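Local structure of proliferating cell nuclear antigen (Entamoeba histolytica, 3P91) at residues 15-20 and 82-87; 22-27 and 75-80; 38-43 and 60-65; 93-98 and 104-109; 219-224 and 249-254. The protein probably encircles DNA as a three-subunit ring that raises the processivity of DNA polymerase delta during replication. One frame throughout, in Å; residues are numbered along the deposited sequence.

Interactions 1 and 2 both join helix 14-25 to helix 77-84 or its start; their centres lie about 10 Å apart, and F17 CZ meets L80 CD2 at 3.9 Å between them. Interaction 4, the hairpin, touches interaction 1, with centres about 12 Å apart, where F17 CD2 packs on L93 CD2 at 4.0 Å. Interaction 3 joins the edge strand of the hairpin's sheet to the long sheet, without touching any of the others. Interaction 5 belongs to the C-terminal domain, yet its L224 CD2 meets V20 CG2 of interaction 1 at 3.9 Å. Interactions 4 and 5 lie farthest apart, with centres about 26 Å from each other.

Interaction 1. Residues 15-20 and 82-87; sequences ALFKRV and KILKAL
K18 lies along L84 and reaches on to L87, bridging helix 14-25 and the type I turn from L84 to L87 near the end of helix 77-84. From CB the chain leaves with CG beside the backbone N (chi1 -61°), and CG comes 4.0 Å from L84 CB. CD then passes 3.8 Å from L84 O. After the bend at chi3 (66°), CE lies close to that carbonyl, 3.0 Å from L84 O, and NZ ends 2.6 Å from L87 O in a short hydrogen bond. The ammonium stands above the plane of the L87 carbonyl, 60° out of it, instead of on a lone pair. NZ is also near L84 O, but the angle there is too poor for a bond; that oxygen already accepts from L87 N within the turn. L84 CD1 is 3.8 Å from F17 CD2, the two side chains crossing at about a right angle. F17 stacks with F11 and packs on L93, both in the five-stranded sheet, while A86 O bonds K150 of the second subunit. Within the two segments the ammonium's hydrogen-bond partner is a neutral carbonyl, so the attraction is probably charge to dipole, with the methylenes packing on L84.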
# COMPACT_ATOMS: atom_id res chain seq x y z
N ALA A 15 9.12 4.63 21.25
CA ALA A 15 7.88 4.94 20.56
C ALA A 15 7.41 6.36 20.86
O ALA A 15 6.93 7.06 19.98
CB ALA A 15 6.80 3.94 20.95
N LEU A 16 7.56 6.78 22.12
CA LEU A 16 7.11 8.09 22.56
C LEU A 16 7.67 9.23 21.70
O LEU A 16 6.92 10.10 21.25
CB LEU A 16 7.47 8.30 24.04
CG LEU A 16 6.87 9.47 24.85
CD1 LEU A 16 7.67 10.74 24.70
CD2 LEU A 16 5.42 9.69 24.46
N PHE A 17 8.98 9.24 21.48
CA PHE A 17 9.60 10.34 20.76
C PHE A 17 9.37 10.27 19.25
O PHE A 17 9.31 11.29 18.57
CB PHE A 17 11.09 10.39 21.07
CG PHE A 17 11.76 11.66 20.63
CD1 PHE A 17 11.31 12.89 21.09
CD2 PHE A 17 12.85 11.63 19.77
CE1 PHE A 17 11.93 14.06 20.69
CE2 PHE A 17 13.47 12.79 19.37
CZ PHE A 17 13.01 14.02 19.83
N LYS A 18 9.25 9.06 18.73
CA LYS A 18 8.90 8.86 17.33
C LYS A 18 7.50 9.39 17.06
O LYS A 18 7.25 10.07 16.07
CB LYS A 18 8.97 7.38 16.97
CG LYS A 18 10.36 6.79 17.13
CD LYS A 18 10.40 5.29 16.84
CE LYS A 18 10.09 5.01 15.38
NZ LYS A 18 10.42 3.60 15.06
N ARG A 19 6.58 9.06 17.95
CA ARG A 19 5.20 9.53 17.84
C ARG A 19 5.09 11.04 18.01
O ARG A 19 4.33 11.70 17.30
CB ARG A 19 4.34 8.82 18.88
CG ARG A 19 4.24 7.36 18.61
CD ARG A 19 3.63 6.61 19.76
NE ARG A 19 3.39 5.23 19.35
CZ ARG A 19 3.05 4.25 20.18
NH1 ARG A 19 2.92 4.49 21.48
NH2 ARG A 19 2.86 3.02 19.70
N VAL A 20 5.86 11.58 18.94
CA VAL A 20 5.93 13.02 19.12
C VAL A 20 6.32 13.70 17.82
O VAL A 20 5.63 14.61 17.35
CB VAL A 20 6.94 13.37 20.22
CG1 VAL A 20 7.40 14.81 20.11
CG2 VAL A 20 6.36 13.07 21.58
N LYS A 82 12.85 10.98 9.42
CA LYS A 82 13.62 10.05 8.59
C LYS A 82 14.61 9.21 9.41
O LYS A 82 14.78 8.02 9.17
CB LYS A 82 14.35 10.80 7.47
CG LYS A 82 13.41 11.42 6.44
CD LYS A 82 14.14 12.02 5.26
CE LYS A 82 14.75 10.95 4.38
NZ LYS A 82 15.41 11.53 3.17
N ILE A 83 15.26 9.83 10.38
CA ILE A 83 16.14 9.09 11.28
C ILE A 83 15.36 8.15 12.20
O ILE A 83 15.73 6.99 12.37
CB ILE A 83 16.98 10.04 12.14
CG1 ILE A 83 17.78 10.99 11.25
CG2 ILE A 83 17.90 9.26 13.04
CD1 ILE A 83 18.65 11.97 12.02
N LEU A 84 14.28 8.67 12.79
CA LEU A 84 13.47 7.91 13.74
C LEU A 84 12.74 6.74 13.11
O LEU A 84 12.51 5.72 13.74
CB LEU A 84 12.47 8.84 14.43
CG LEU A 84 13.12 9.89 15.31
CD1 LEU A 84 12.07 10.51 16.20
CD2 LEU A 84 14.21 9.22 16.14
N LYS A 85 12.35 6.91 11.85
CA LYS A 85 11.70 5.83 11.11
C LYS A 85 12.61 4.61 10.94
O LYS A 85 12.14 3.50 10.68
CB LYS A 85 11.21 6.34 9.75
N ALA A 86 13.91 4.81 11.10
CA ALA A 86 14.87 3.72 10.98
C ALA A 86 14.96 2.89 12.24
O ALA A 86 15.59 1.83 12.26
CB ALA A 86 16.24 4.26 10.60
N LEU A 87 14.33 3.36 13.31
CA LEU A 87 14.46 2.71 14.60
C LEU A 87 13.27 1.82 14.88
O LEU A 87 12.23 1.95 14.24
CB LEU A 87 14.60 3.76 15.71
CG LEU A 87 15.94 4.50 15.80
CD1 LEU A 87 16.49 4.88 14.44
CD2 LEU A 87 15.79 5.73 16.67

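Interaction 2. Residues 22-27 and 75-80; sequences ESLKST and INLTHL
L24 and L77 meet through their branch ends, CD1 of L24 lying 4.0 Å from CD2 of L77, and the two side chains meet at a slant. K25, one residue along, brings its CB directly against L77 CB at 3.6 Å, so L77 is touched at its root by one residue and at its end by the other. The aliphatic chain of K25 then runs over the first turn of the second helix: CD is 3.7 Å from L77 O and 4.2 Å from T78 CA. A bend at chi4 (-64°) carries the ammonium back from the contact to its own helix, where NZ forms a salt bridge of 3.0 Å with E22 OE2. In fold terms, the last turn of helix 14-25 packs on the start of helix 77-84, which follows directly on strand 71-76. N76 is the N-cap of that helix. Its OD1 accepts from H79 N at 3.0 Å with an N-H...O angle of 151°, the donor lying above the amide carbonyl plane, and weakly from T78 N. The H79 imidazole lies with one face over N76 CG, and H79 also packs on M180 of the second subunit. F33 of strand 30-36 also meets L24, and V21 of helix 14-25 meets L77.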
# COMPACT_ATOMS: atom_id res chain seq x y z
N GLU A 22 6.31 12.63 14.63
CA GLU A 22 5.30 12.53 13.58
C GLU A 22 4.19 13.55 13.77
O GLU A 22 3.89 14.34 12.88
CB GLU A 22 4.69 11.13 13.55
CG GLU A 22 5.61 10.11 12.96
CD GLU A 22 6.32 10.66 11.75
OE1 GLU A 22 7.57 10.76 11.79
OE2 GLU A 22 5.64 11.00 10.76
N SER A 23 3.58 13.51 14.94
CA SER A 23 2.51 14.43 15.28
C SER A 23 2.96 15.85 15.03
O SER A 23 2.24 16.65 14.45
CB SER A 23 2.13 14.24 16.74
OG SER A 23 1.88 12.87 17.00
N LEU A 24 4.16 16.16 15.48
CA LEU A 24 4.70 17.50 15.36
C LEU A 24 4.84 17.93 13.92
O LEU A 24 4.52 19.05 13.56
CB LEU A 24 6.07 17.57 16.00
CG LEU A 24 6.17 17.95 17.47
CD1 LEU A 24 7.63 18.04 17.87
CD2 LEU A 24 5.47 19.27 17.73
N LYS A 25 5.36 17.03 13.11
CA LYS A 25 5.84 17.41 11.79
C LYS A 25 4.71 17.59 10.78
O LYS A 25 4.90 18.17 9.72
CB LYS A 25 6.91 16.43 11.30
CG LYS A 25 6.51 15.48 10.21
CD LYS A 25 7.76 14.94 9.55
CE LYS A 25 7.45 14.14 8.30
NZ LYS A 25 6.66 12.94 8.65
N SER A 26 3.52 17.11 11.15
CA SER A 26 2.30 17.36 10.39
C SER A 26 1.85 18.82 10.48
O SER A 26 1.11 19.29 9.62
CB SER A 26 1.17 16.44 10.88
OG SER A 26 1.47 15.07 10.64
N THR A 27 2.28 19.53 11.52
CA THR A 27 1.80 20.90 11.72
C THR A 27 2.91 21.95 11.68
O THR A 27 2.64 23.14 11.51
CB THR A 27 1.05 21.01 13.05
OG1 THR A 27 1.96 20.79 14.13
CG2 THR A 27 -0.08 19.97 13.11
N ILE A 75 15.61 22.15 15.25
CA ILE A 75 15.40 20.85 14.62
C ILE A 75 14.49 20.85 13.39
O ILE A 75 13.34 21.26 13.47
CB ILE A 75 14.87 19.84 15.64
CG1 ILE A 75 16.02 19.34 16.52
CG2 ILE A 75 14.20 18.69 14.94
CD1 ILE A 75 15.56 18.47 17.66
N ASN A 76 15.02 20.38 12.27
CA ASN A 76 14.23 20.11 11.07
C ASN A 76 13.54 18.76 11.24
O ASN A 76 14.19 17.71 11.20
CB ASN A 76 15.09 20.11 9.81
CG ASN A 76 14.30 19.81 8.55
OD1 ASN A 76 13.52 18.86 8.50
ND2 ASN A 76 14.49 20.63 7.53
N LEU A 77 12.22 18.80 11.42
CA LEU A 77 11.45 17.61 11.76
C LEU A 77 11.39 16.60 10.62
O LEU A 77 11.23 15.40 10.86
CB LEU A 77 10.05 18.01 12.23
CG LEU A 77 10.11 18.72 13.59
CD1 LEU A 77 8.98 19.70 13.75
CD2 LEU A 77 10.13 17.71 14.73
N THR A 78 11.52 17.07 9.39
CA THR A 78 11.58 16.16 8.26
C THR A 78 12.83 15.28 8.38
O THR A 78 12.77 14.07 8.14
CB THR A 78 11.58 16.92 6.91
OG1 THR A 78 10.28 17.47 6.68
CG2 THR A 78 11.93 16.00 5.77
N HIS A 79 13.94 15.88 8.79
CA HIS A 79 15.18 15.13 8.92
C HIS A 79 15.18 14.19 10.12
O HIS A 79 15.76 13.11 10.06
CB HIS A 79 16.37 16.07 8.96
CG HIS A 79 16.52 16.87 7.71
ND1 HIS A 79 17.41 17.91 7.59
CD2 HIS A 79 15.87 16.79 6.53
CE1 HIS A 79 17.31 18.43 6.38
NE2 HIS A 79 16.38 17.77 5.71
N LEU A 80 14.54 14.61 11.20
CA LEU A 80 14.48 13.80 12.41
C LEU A 80 13.57 12.58 12.24
O LEU A 80 13.87 11.50 12.75
CB LEU A 80 14.04 14.64 13.61
CG LEU A 80 13.87 13.92 14.95
CD1 LEU A 80 15.14 13.20 15.34
CD2 LEU A 80 13.48 14.91 16.03

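Interaction 3. Residues 38-43 and 60-65; sequences AGIAVQ and DAFDEF
I40 and G39, at the start of strand 39-45, pack on F62 and F65 of the bulged edge strand 62-66, where the long sheet of the chain meets the five-stranded sheet. The contact is made by side chains and one alpha carbon. I40 CD1 reaches F62 CZ at 3.7 Å, approaching the ring obliquely, with the two side chains crossing at about a right angle. Its CG1 lies at the edge of the F65 ring, near the ring plane, 4.3 Å from CE1. The ring's far atom, F65 CZ, lies 3.8 Å from G39 CA. G39 has a phi of 132°, where a CB would collide with the carbonyl O of A38; the backbone, and not any obstruction of the F65 ring, explains the glycine.

The two phenylalanines are three residues apart, which in a regular strand would send them to opposite faces, yet both point to I40 and G39. The classic beta bulge at D63 and E64, which both face K10, and the corner the chain turns there are consistent with this shared direction. The rings then settle against each other: F65 CD1 stands 3.6 Å above the plane of the F62 ring, over its centre. F62 CG lies beside its backbone N (chi1 -50°), whereas F65 CG is anti to its own (chi1 -167°). F11 and I57 meet the F62 ring, and F7 meets F65. At the bulge, E64 forms a salt bridge with K10 and a hydrogen bond with H8, both from the neighbouring strand 7-11.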
# COMPACT_ATOMS: atom_id res chain seq x y z
N ALA A 38 13.90 20.47 33.40
CA ALA A 38 12.46 20.25 33.55
C ALA A 38 11.86 19.44 32.39
O ALA A 38 10.70 19.03 32.44
CB ALA A 38 11.73 21.56 33.72
N GLY A 39 12.66 19.21 31.35
CA GLY A 39 12.25 18.36 30.26
C GLY A 39 12.48 18.96 28.89
O GLY A 39 13.37 19.77 28.70
N ILE A 40 11.66 18.54 27.93
CA ILE A 40 11.76 19.04 26.57
C ILE A 40 10.44 19.73 26.21
O ILE A 40 9.36 19.19 26.42
CB ILE A 40 12.08 17.91 25.57
CG1 ILE A 40 13.31 17.14 26.06
CG2 ILE A 40 12.29 18.45 24.17
CD1 ILE A 40 13.64 15.93 25.25
N ALA A 41 10.55 20.93 25.67
CA ALA A 41 9.39 21.74 25.41
C ALA A 41 9.43 22.30 24.00
O ALA A 41 10.49 22.57 23.45
CB ALA A 41 9.30 22.88 26.42
N VAL A 42 8.24 22.48 23.43
CA VAL A 42 8.10 23.16 22.15
C VAL A 42 6.85 24.03 22.17
O VAL A 42 5.75 23.55 22.39
CB VAL A 42 8.04 22.16 20.98
CG1 VAL A 42 7.71 22.88 19.67
CG2 VAL A 42 9.34 21.39 20.87
N GLN A 43 7.04 25.33 21.98
CA GLN A 43 5.94 26.27 21.90
C GLN A 43 6.18 27.18 20.72
O GLN A 43 7.11 27.98 20.73
CB GLN A 43 5.83 27.11 23.17
CG GLN A 43 5.04 26.45 24.28
CD GLN A 43 4.40 27.45 25.23
OE1 GLN A 43 4.60 28.66 25.11
NE2 GLN A 43 3.62 26.93 26.17
N ASP A 60 10.00 12.34 33.64
CA ASP A 60 9.47 11.01 33.95
C ASP A 60 9.35 10.11 32.72
O ASP A 60 9.08 8.92 32.84
CB ASP A 60 8.09 11.13 34.61
CG ASP A 60 8.18 11.37 36.10
OD1 ASP A 60 7.46 12.26 36.60
OD2 ASP A 60 8.95 10.66 36.78
N ALA A 61 9.55 10.69 31.54
CA ALA A 61 9.50 9.93 30.30
C ALA A 61 10.83 9.24 29.98
O ALA A 61 10.93 8.47 29.02
CB ALA A 61 9.07 10.84 29.15
N PHE A 62 11.85 9.51 30.80
CA PHE A 62 13.20 9.05 30.55
C PHE A 62 13.72 8.16 31.67
O PHE A 62 13.35 8.32 32.83
CB PHE A 62 14.14 10.24 30.39
CG PHE A 62 13.65 11.26 29.43
CD1 PHE A 62 14.04 11.22 28.10
CD2 PHE A 62 12.80 12.28 29.84
CE1 PHE A 62 13.58 12.18 27.20
CE2 PHE A 62 12.34 13.23 28.96
CZ PHE A 62 12.73 13.18 27.63
N ASP A 63 14.59 7.23 31.30
CA ASP A 63 15.33 6.43 32.28
C ASP A 63 16.56 7.18 32.77
O ASP A 63 16.96 7.02 33.92
CB ASP A 63 15.73 5.09 31.67
CG ASP A 63 14.60 4.10 31.65
OD1 ASP A 63 14.52 3.29 30.70
OD2 ASP A 63 13.78 4.14 32.60
N GLU A 64 17.15 7.98 31.89
CA GLU A 64 18.24 8.89 32.26
C GLU A 64 17.95 10.27 31.70
O GLU A 64 17.41 10.40 30.59
CB GLU A 64 19.58 8.40 31.72
CG GLU A 64 19.93 6.99 32.12
CD GLU A 64 21.24 6.53 31.53
OE1 GLU A 64 21.78 5.51 32.01
OE2 GLU A 64 21.73 7.18 30.59
N PHE A 65 18.29 11.31 32.45
CA PHE A 65 18.08 12.67 31.99
C PHE A 65 19.00 13.65 32.70
O PHE A 65 19.04 13.73 33.92
CB PHE A 65 16.62 13.10 32.16
CG PHE A 65 16.28 14.37 31.42
CD1 PHE A 65 15.78 14.32 30.12
CD2 PHE A 65 16.48 15.61 32.01
CE1 PHE A 65 15.48 15.48 29.44
CE2 PHE A 65 16.17 16.78 31.33
CZ PHE A 65 15.67 16.71 30.04

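Interaction 4. Residues 93-98 and 104-109; sequences LILDVK and VLSITS
I94 and I107 form a hydrogen-bonded pair in the antiparallel hairpin of strands 92-97 and 103-109, within the five-stranded sheet of the N-terminal domain. The two strand axes approach to 4.7 Å at 156°, and the regular part of the ladder is tight. I94 N bonds I107 O and I107 N returns to I94 O; two residues on, D96 N reaches L105 O and L105 N reaches D96 O, and the four bonds are 2.8 to 2.9 Å long. Between these pairs, L95 CA makes a C-H...O contact with L105 O at 3.3 Å.

The face bearing L93, L95, S106 and T108 is buried. L95 CG meets V104 CG2 at 4.3 Å, while L93 packs on A14 of helix 14-25, and S106 on F118 of the next strand. The opposite face, with I94, D96, L105 and I107, is more open to solvent, and its neighbours touch chiefly near their roots. I94 CB is 4.2 Å from I107 CB, and L105 is exposed. D96 turns its carboxylate to the strand on its other side, where OD2 bonds H8 ND1. What its side chain gives L105 is aliphatic: D96 CB lies 4.1 Å from L105 CB.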
# COMPACT_ATOMS: atom_id res chain seq x y z
N LEU A 93 16.59 4.37 22.98
CA LEU A 93 16.87 5.61 22.28
C LEU A 93 17.53 6.65 23.18
O LEU A 93 17.02 7.00 24.24
CB LEU A 93 15.58 6.17 21.66
CG LEU A 93 15.76 7.48 20.90
CD1 LEU A 93 16.58 7.27 19.66
CD2 LEU A 93 14.41 8.06 20.55
N ILE A 94 18.68 7.15 22.74
CA ILE A 94 19.44 8.11 23.51
C ILE A 94 19.72 9.33 22.67
O ILE A 94 20.00 9.24 21.48
CB ILE A 94 20.77 7.51 24.00
CG1 ILE A 94 20.50 6.28 24.85
CG2 ILE A 94 21.55 8.53 24.81
CD1 ILE A 94 21.70 5.40 25.00
N LEU A 95 19.63 10.49 23.31
CA LEU A 95 19.97 11.76 22.69
C LEU A 95 21.18 12.33 23.41
O LEU A 95 21.27 12.26 24.63
CB LEU A 95 18.80 12.73 22.81
CG LEU A 95 17.77 12.82 21.69
CD1 LEU A 95 17.53 11.50 20.99
CD2 LEU A 95 16.49 13.34 22.29
N ASP A 96 22.11 12.89 22.65
CA ASP A 96 23.28 13.52 23.24
C ASP A 96 23.60 14.80 22.49
O ASP A 96 23.50 14.85 21.26
CB ASP A 96 24.50 12.59 23.19
CG ASP A 96 24.54 11.59 24.34
OD1 ASP A 96 24.57 10.37 24.08
OD2 ASP A 96 24.57 12.03 25.51
N VAL A 97 23.97 15.83 23.24
CA VAL A 97 24.64 16.99 22.67
C VAL A 97 25.98 17.21 23.39
O VAL A 97 26.01 17.39 24.60
CB VAL A 97 23.79 18.26 22.72
CG1 VAL A 97 24.60 19.46 22.26
CG2 VAL A 97 22.55 18.09 21.86
N LYS A 98 27.07 17.16 22.64
CA LYS A 98 28.40 17.30 23.21
C LYS A 98 28.58 18.70 23.75
O LYS A 98 28.74 18.89 24.96
N VAL A 104 22.94 16.90 17.06
CA VAL A 104 22.30 16.05 18.05
C VAL A 104 22.52 14.58 17.71
O VAL A 104 22.11 14.09 16.65
CB VAL A 104 20.79 16.34 18.18
CG1 VAL A 104 20.19 16.56 16.82
CG2 VAL A 104 20.07 15.21 18.92
N LEU A 105 23.16 13.87 18.62
CA LEU A 105 23.45 12.47 18.42
C LEU A 105 22.32 11.61 18.91
O LEU A 105 22.01 11.62 20.10
CB LEU A 105 24.73 12.11 19.15
CG LEU A 105 25.90 12.88 18.58
CD1 LEU A 105 27.02 13.04 19.61
CD2 LEU A 105 26.39 12.22 17.27
N SER A 106 21.70 10.87 17.99
CA SER A 106 20.70 9.88 18.34
C SER A 106 21.35 8.50 18.34
O SER A 106 22.14 8.18 17.46
CB SER A 106 19.52 9.90 17.35
OG SER A 106 19.11 11.22 17.07
N ILE A 107 21.02 7.69 19.34
CA ILE A 107 21.62 6.38 19.44
C ILE A 107 20.61 5.28 19.76
O ILE A 107 19.87 5.37 20.73
CB ILE A 107 22.74 6.37 20.47
CG1 ILE A 107 23.86 7.30 20.00
CG2 ILE A 107 23.25 4.96 20.69
CD1 ILE A 107 25.16 7.11 20.73
N THR A 108 20.59 4.25 18.91
CA THR A 108 19.79 3.05 19.12
C THR A 108 20.67 1.93 19.64
O THR A 108 21.68 1.60 19.02
CB THR A 108 19.17 2.55 17.81
OG1 THR A 108 18.21 3.49 17.33
CG2 THR A 108 18.51 1.20 18.01
N SER A 109 20.29 1.34 20.76
CA SER A 109 21.00 0.18 21.29
C SER A 109 20.16 -1.07 21.13
O SER A 109 18.96 -1.06 21.43
CB SER A 109 21.37 0.39 22.76
OG SER A 109 22.44 1.30 22.88

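Interaction 5. Residues 219-224 and 249-254; sequences AKSAPL and LKFYLA
S221 and L224 sit on a turn of chain after helix 212-218 that passes beside strand 247-253 without pairing with it, the closest alpha carbons, those of L224 and L249, being 8.1 Å apart. Backbone bonds within the turn include L224 N to S221 O, 2.9 Å long, and A222 N to A219 O, and the side chains of S221 and L224 both point toward the strand.

L224 and L249 cross at about a right angle. The methyl CD1 of L224 lies against L249, 3.4 Å from CD2 and 3.7 Å from CB, a close fit for carbon atoms. L249 CG is anti to the backbone N (chi1 175°), and its CD2 is also met by the S221 hydroxyl at 3.5 Å. On the next residue of the same strand face, F251, that hydroxyl approaches the ring at its edge, near the ring plane: S221 OG is 3.5 Å from CZ and 3.6 Å from CE2. The ring itself stacks on F218.

The strand belongs to the long sheet that spans both halves of the chain, pairing with strand 52-57 on one side and 238-244 on the other. Helix 14-25 covers the turn from the N-terminal half, with V20 and S23 against L224, so this packing lies where the two halves join. S221 OG is a polar atom buried among carbons, and its hydrogen bond to F218 O satisfies it. With that bond made, the oxygen can rest against the ring edge, whose hydrogens probably carry a slight positive charge, and against the leucine methyl.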
# COMPACT_ATOMS: atom_id res chain seq x y z
N ALA A 219 -5.47 16.23 14.30
CA ALA A 219 -6.07 14.96 14.70
C ALA A 219 -5.12 13.79 14.50
O ALA A 219 -5.26 12.75 15.15
CB ALA A 219 -7.35 14.73 13.93
N LYS A 220 -4.15 13.97 13.61
CA LYS A 220 -3.20 12.91 13.30
C LYS A 220 -2.23 12.64 14.44
O LYS A 220 -1.35 11.80 14.31
CB LYS A 220 -2.40 13.26 12.04
CG LYS A 220 -3.24 13.43 10.81
CD LYS A 220 -2.39 13.92 9.65
CE LYS A 220 -3.23 14.25 8.44
NZ LYS A 220 -2.40 14.83 7.35
N SER A 221 -2.40 13.36 15.54
CA SER A 221 -1.56 13.15 16.72
C SER A 221 -2.10 12.02 17.59
O SER A 221 -1.57 11.74 18.67
CB SER A 221 -1.47 14.44 17.54
OG SER A 221 -0.85 15.46 16.79
N ALA A 222 -3.16 11.37 17.11
CA ALA A 222 -3.84 10.29 17.82
C ALA A 222 -2.91 9.26 18.46
O ALA A 222 -3.15 8.83 19.59
CB ALA A 222 -4.86 9.61 16.90
N PRO A 223 -1.86 8.84 17.75
CA PRO A 223 -0.93 7.84 18.30
C PRO A 223 -0.40 8.17 19.70
O PRO A 223 -0.01 7.26 20.43
CB PRO A 223 0.21 7.85 17.29
CG PRO A 223 -0.45 8.20 16.00
CD PRO A 223 -1.51 9.20 16.37
N LEU A 224 -0.40 9.44 20.08
CA LEU A 224 0.16 9.84 21.36
C LEU A 224 -0.69 9.42 22.55
O LEU A 224 -0.20 9.34 23.67
CB LEU A 224 0.37 11.35 21.41
CG LEU A 224 1.65 11.91 20.79
CD1 LEU A 224 1.60 13.41 20.84
CD2 LEU A 224 2.87 11.38 21.50
N LEU A 249 0.63 16.93 24.55
CA LEU A 249 0.72 17.72 23.35
C LEU A 249 -0.57 18.50 23.22
O LEU A 249 -1.65 17.96 23.43
CB LEU A 249 0.89 16.80 22.14
CG LEU A 249 0.89 17.50 20.78
CD1 LEU A 249 2.06 18.46 20.68
CD2 LEU A 249 0.93 16.48 19.65
N LYS A 250 -0.47 19.79 22.91
CA LYS A 250 -1.67 20.60 22.80
C LYS A 250 -1.62 21.53 21.60
O LYS A 250 -0.55 22.04 21.25
CB LYS A 250 -1.90 21.44 24.05
CG LYS A 250 -2.25 20.64 25.27
CD LYS A 250 -2.21 21.55 26.45
CE LYS A 250 -2.56 20.84 27.73
NZ LYS A 250 -2.42 21.81 28.85
N PHE A 251 -2.78 21.74 21.00
CA PHE A 251 -2.92 22.69 19.91
C PHE A 251 -3.96 23.72 20.29
O PHE A 251 -4.94 23.39 20.95
CB PHE A 251 -3.38 21.98 18.65
CG PHE A 251 -2.46 20.90 18.22
CD1 PHE A 251 -1.45 21.16 17.33
CD2 PHE A 251 -2.63 19.62 18.68
CE1 PHE A 251 -0.60 20.17 16.91
CE2 PHE A 251 -1.79 18.62 18.27
CZ PHE A 251 -0.77 18.89 17.38
N TYR A 252 -3.75 24.95 19.85
CA TYR A 252 -4.67 26.05 20.11
C TYR A 252 -5.12 26.65 18.81
O TYR A 252 -4.30 27.13 18.02
CB TYR A 252 -3.99 27.12 20.95
CG TYR A 252 -3.58 26.66 22.32
CD1 TYR A 252 -4.34 26.98 23.43
CD2 TYR A 252 -2.43 25.89 22.50
CE1 TYR A 252 -3.97 26.57 24.69
CE2 TYR A 252 -2.05 25.46 23.77
CZ TYR A 252 -2.83 25.81 24.86
OH TYR A 252 -2.48 25.41 26.12
N LEU A 253 -6.43 26.63 18.58
CA LEU A 253 -6.99 27.14 17.34
C LEU A 253 -8.21 28.03 17.57
O LEU A 253 -9.19 27.63 18.20
CB LEU A 253 -7.34 25.98 16.41
CG LEU A 253 -7.85 26.40 15.03
CD1 LEU A 253 -6.77 27.13 14.24
CD2 LEU A 253 -8.38 25.20 14.26
N ALA A 254 -8.14 29.24 17.04
CA ALA A 254 -9.22 30.19 17.18
C ALA A 254 -10.39 29.88 16.23
O ALA A 254 -10.18 29.50 15.08
CB ALA A 254 -8.70 31.60 16.94